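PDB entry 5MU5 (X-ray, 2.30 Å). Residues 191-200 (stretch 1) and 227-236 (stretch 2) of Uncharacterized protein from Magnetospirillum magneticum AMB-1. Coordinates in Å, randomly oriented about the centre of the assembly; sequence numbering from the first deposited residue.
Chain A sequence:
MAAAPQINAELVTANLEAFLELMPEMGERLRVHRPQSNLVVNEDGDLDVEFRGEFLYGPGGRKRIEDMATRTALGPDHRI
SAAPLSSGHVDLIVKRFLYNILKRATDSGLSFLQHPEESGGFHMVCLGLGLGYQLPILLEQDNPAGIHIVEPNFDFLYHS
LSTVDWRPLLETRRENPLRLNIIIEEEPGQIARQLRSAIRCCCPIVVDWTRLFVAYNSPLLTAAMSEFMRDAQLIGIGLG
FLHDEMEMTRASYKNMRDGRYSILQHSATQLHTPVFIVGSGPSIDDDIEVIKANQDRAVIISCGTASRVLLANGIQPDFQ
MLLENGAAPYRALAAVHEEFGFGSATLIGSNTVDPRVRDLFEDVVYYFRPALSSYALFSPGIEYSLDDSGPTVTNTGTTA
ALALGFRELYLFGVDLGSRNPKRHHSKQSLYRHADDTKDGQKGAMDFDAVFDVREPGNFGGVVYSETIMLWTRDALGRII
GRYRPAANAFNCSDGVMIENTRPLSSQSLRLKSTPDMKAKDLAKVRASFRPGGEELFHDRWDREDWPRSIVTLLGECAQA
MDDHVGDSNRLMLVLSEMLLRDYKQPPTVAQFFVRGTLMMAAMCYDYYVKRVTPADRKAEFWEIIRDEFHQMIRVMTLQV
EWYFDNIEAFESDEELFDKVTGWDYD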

# COMPACT_ATOMS: atom_id res chain seq x y z
N ILE A 191 -9.91 6.30 -13.94
CA ILE A 191 -8.65 6.68 -14.57
C ILE A 191 -7.54 6.71 -13.50
O ILE A 191 -6.48 6.10 -13.69
CB ILE A 191 -8.73 8.04 -15.27
CG1 ILE A 191 -9.59 7.90 -16.54
CG2 ILE A 191 -7.34 8.54 -15.61
CD1 ILE A 191 -10.04 9.21 -17.12
N ALA A 192 -7.83 7.39 -12.39
CA ALA A 192 -6.89 7.54 -11.29
C ALA A 192 -6.46 6.21 -10.75
O ALA A 192 -5.29 5.98 -10.59
CB ALA A 192 -7.49 8.41 -10.18
N ARG A 193 -7.39 5.31 -10.50
CA ARG A 193 -7.05 3.97 -10.00
C ARG A 193 -6.15 3.17 -10.93
O ARG A 193 -5.25 2.46 -10.48
CB ARG A 193 -8.32 3.13 -9.72
CG ARG A 193 -9.06 3.52 -8.46
CD ARG A 193 -9.97 2.43 -7.92
NE ARG A 193 -10.18 2.65 -6.48
CZ ARG A 193 -11.08 3.48 -5.94
NH1 ARG A 193 -11.90 4.20 -6.70
NH2 ARG A 193 -11.14 3.59 -4.61
N GLN A 194 -6.43 3.27 -12.22
CA GLN A 194 -5.72 2.47 -13.22
C GLN A 194 -4.33 2.98 -13.46
O GLN A 194 -3.41 2.20 -13.65
CB GLN A 194 -6.46 2.52 -14.53
CG GLN A 194 -7.86 1.97 -14.45
CD GLN A 194 -7.86 0.53 -14.73
OE1 GLN A 194 -7.57 -0.28 -13.85
NE2 GLN A 194 -8.15 0.17 -15.98
N LEU A 195 -4.19 4.31 -13.47
CA LEU A 195 -2.88 4.94 -13.60
C LEU A 195 -2.00 4.58 -12.42
O LEU A 195 -0.85 4.18 -12.61
CB LEU A 195 -3.00 6.46 -13.68
CG LEU A 195 -3.06 7.05 -15.07
CD1 LEU A 195 -3.21 8.56 -14.96
CD2 LEU A 195 -1.78 6.65 -15.82
N ARG A 196 -2.55 4.71 -11.22
CA ARG A 196 -1.82 4.34 -10.00
C ARG A 196 -1.39 2.90 -10.08
O ARG A 196 -0.26 2.58 -9.82
CB ARG A 196 -2.67 4.57 -8.73
CG ARG A 196 -2.88 6.04 -8.40
CD ARG A 196 -3.32 6.27 -6.97
NE ARG A 196 -4.66 5.77 -6.67
CZ ARG A 196 -5.78 6.48 -6.70
NH1 ARG A 196 -5.78 7.75 -7.06
NH2 ARG A 196 -6.94 5.91 -6.39
N SER A 197 -2.30 2.04 -10.50
CA SER A 197 -2.02 0.62 -10.62
C SER A 197 -0.98 0.32 -11.71
O SER A 197 -0.12 -0.56 -11.57
CB SER A 197 -3.32 -0.11 -10.89
OG SER A 197 -3.06 -1.46 -11.17
N ALA A 198 -1.04 1.05 -12.81
CA ALA A 198 -0.08 0.87 -13.90
C ALA A 198 1.34 1.20 -13.45
O ALA A 198 2.26 0.46 -13.73
CB ALA A 198 -0.46 1.74 -15.08
N ILE A 199 1.50 2.29 -12.70
CA ILE A 199 2.80 2.69 -12.17
C ILE A 199 3.25 1.74 -11.07
O ILE A 199 4.42 1.33 -11.00
CB ILE A 199 2.78 4.11 -11.58
CG1 ILE A 199 2.42 5.15 -12.64
CG2 ILE A 199 4.13 4.46 -11.00
CD1 ILE A 199 3.43 5.27 -13.76
N ARG A 200 2.31 1.40 -10.20
CA ARG A 200 2.60 0.56 -9.05
C ARG A 200 3.07 -0.82 -9.44
O ARG A 200 3.91 -1.39 -8.76
CB ARG A 200 1.34 0.43 -8.18
CG ARG A 200 1.54 -0.45 -6.95
CD ARG A 200 0.24 -0.71 -6.20
NE ARG A 200 -0.43 0.53 -5.82
CZ ARG A 200 -1.61 0.96 -6.28
NH1 ARG A 200 -2.33 0.25 -7.17
NH2 ARG A 200 -2.10 2.12 -5.83
N GLU A 227 -4.38 15.06 -10.64
CA GLU A 227 -4.54 14.03 -9.65
C GLU A 227 -3.30 13.15 -9.67
O GLU A 227 -2.73 12.89 -8.64
CB GLU A 227 -5.79 13.21 -9.89
CG GLU A 227 -6.03 12.16 -8.82
CD GLU A 227 -7.42 11.54 -8.88
OE1 GLU A 227 -8.17 11.87 -9.84
OE2 GLU A 227 -7.75 10.72 -7.98
N PHE A 228 -2.86 12.71 -10.84
CA PHE A 228 -1.68 11.87 -10.88
C PHE A 228 -0.44 12.55 -10.26
O PHE A 228 0.30 11.92 -9.51
CB PHE A 228 -1.42 11.38 -12.30
CG PHE A 228 -0.21 10.51 -12.40
CD1 PHE A 228 -0.26 9.19 -12.01
CD2 PHE A 228 0.99 11.03 -12.88
CE1 PHE A 228 0.85 8.39 -12.10
CE2 PHE A 228 2.12 10.23 -12.96
CZ PHE A 228 2.05 8.90 -12.57
N MET A 229 -0.25 13.84 -10.52
CA MET A 229 0.86 14.61 -9.94
C MET A 229 0.89 14.66 -8.43
O MET A 229 1.96 14.66 -7.83
CB MET A 229 0.86 16.04 -10.45
CG MET A 229 1.18 16.14 -11.93
SD MET A 229 1.13 17.82 -12.54
CE MET A 229 2.76 18.37 -12.01
N ARG A 230 -0.29 14.74 -7.82
CA ARG A 230 -0.42 14.65 -6.37
C ARG A 230 -0.22 13.20 -5.90
O ARG A 230 0.43 12.95 -4.88
CB ARG A 230 -1.79 15.19 -5.92
CG ARG A 230 -1.93 16.70 -6.13
CD ARG A 230 -3.21 17.26 -5.53
NE ARG A 230 -4.35 16.43 -5.91
CZ ARG A 230 -5.13 16.63 -6.97
NH1 ARG A 230 -4.97 17.67 -7.79
NH2 ARG A 230 -6.11 15.77 -7.21
N ASP A 231 -0.76 12.24 -6.65
CA ASP A 231 -0.68 10.80 -6.33
C ASP A 231 0.71 10.17 -6.49
O ASP A 231 1.02 9.16 -5.84
CB ASP A 231 -1.59 9.98 -7.27
CG ASP A 231 -3.08 10.08 -6.95
OD1 ASP A 231 -3.46 10.63 -5.89
OD2 ASP A 231 -3.88 9.58 -7.79
N ALA A 232 1.52 10.71 -7.40
CA ALA A 232 2.75 10.04 -7.84
C ALA A 232 3.73 9.73 -6.72
O ALA A 232 4.21 8.61 -6.63
CB ALA A 232 3.45 10.84 -8.94
N GLN A 233 4.00 10.71 -5.88
CA GLN A 233 4.88 10.54 -4.74
C GLN A 233 4.48 9.43 -3.73
O GLN A 233 5.33 8.81 -3.10
CB GLN A 233 4.96 11.87 -3.99
CG GLN A 233 5.62 12.98 -4.80
CD GLN A 233 5.63 14.31 -4.05
OE1 GLN A 233 4.73 14.61 -3.25
NE2 GLN A 233 6.65 15.10 -4.31
N LEU A 234 3.18 9.17 -3.59
CA LEU A 234 2.69 8.19 -2.62
C LEU A 234 2.72 6.74 -3.12
O LEU A 234 2.65 5.81 -2.33
CB LEU A 234 1.26 8.52 -2.19
CG LEU A 234 1.00 9.75 -1.31
CD1 LEU A 234 1.63 11.01 -1.89
CD2 LEU A 234 -0.51 9.93 -1.16
N ILE A 235 2.79 6.55 -4.44
CA ILE A 235 2.67 5.21 -5.02
C ILE A 235 3.77 4.25 -4.59
O ILE A 235 3.50 3.08 -4.37
CB ILE A 235 2.61 5.23 -6.56
CG1 ILE A 235 1.33 5.92 -7.03
CG2 ILE A 235 2.59 3.80 -7.10
CD1 ILE A 235 1.27 6.21 -8.51
N GLY A 236 4.99 4.76 -4.48
CA GLY A 236 6.12 3.92 -4.09
C GLY A 236 6.43 3.88 -2.60
O GLY A 236 7.57 3.66 -2.22
O HOH W 1 -3.71 8.91 -10.39

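Stretch 1 is helical throughout and stretch 2 is helical up to its last residue, Gly236, which is loop; the two helices run in broadly the same direction, their axes inclined by 36° and approaching to 10.3 Å. That separation leaves room for side chains between the backbones, and the contact, which buries 441 Å² in total, is made largely by side chains. CA atoms come nearest at Ala192 and Phe228 (6.8 Å between the two CA atoms) and at Arg200 and Ile235 (6.2 Å, again CA to CA).

The polar part of the contact centres on Arg196. Its CA-to-CB bond points sideways to the second helix, yet the end of the side chain comes nearer, and the torsions account for this. With chi1 at -71° (m) and chi2 at -162° (t) the chain is extended as far as CD; chi3 at -68° (m) and chi4 at -95° then bring the guanidinium up to the acids. Arg196 NH1 donates a hydrogen bond to Asp231 OD2 at 2.7 Å, with an N-H...O angle of 155°, so the salt bridge here is short and well directed. A second salt bridge, from Arg196 NH1 to Glu227 OE2, is long at 3.7 Å. Both oxygens lie at the edge of the guanidinium, near its plane, where its N-H bonds are directed.

The two acids reach this group by different conformations. Asp231, whose CA-to-CB bond points toward the first helix, presents OD2 with chi1 at -75° (m) and chi2 at -10°. Glu227, one turn earlier, is extended, with chi1 at -177° and chi2 at 168° (both t), and its OE2 also lies 3.2 Å from Ala192 CB. The small side chain of Ala192 thus packs directly against the carboxylate. Water 1 adds a further link: it donates to Asp231 OD2 at 2.7 Å and, weakly, to Ala192 O at 3.3 Å. Asp231 OD2 therefore accepts from both the arginine and the water, while Ala192 O also accepts the helical bond from Arg196 N at 3.1 Å.

The apolar part is built around Phe228 and Ile235. Phe228 has chi1 at 179° (t) and chi2 at 78°; its CA-to-CB bond points sideways, but the t rotamer carries the ring nearer the first helix. Ile199 CG1 meets Phe228 CE1 at 3.6 Å, at the ring edge and near its plane, whereas Leu195 CB approaches Phe228 CD1 obliquely at 4.2 Å. Leu195 has chi1 at -94°, between wells, with chi2 at 179° (t).

Ile235 loses more area to the contact than any other residue, 95 Å². Its CA-to-CB bond points toward the first helix, and chi1 at -66° (m) with chi2 at 170° (t) places Ile235 CD1 4.0 Å from Ile199 CB and 3.9 Å from Arg196 CA. Its other branch is also engaged: Ile235 CG2 lies 3.8 Å from Arg200 CB. Arg196 is thus used twice, its aliphatic CG lying 4.2 Å from Ile235 CD1 while its guanidinium pairs with the acids.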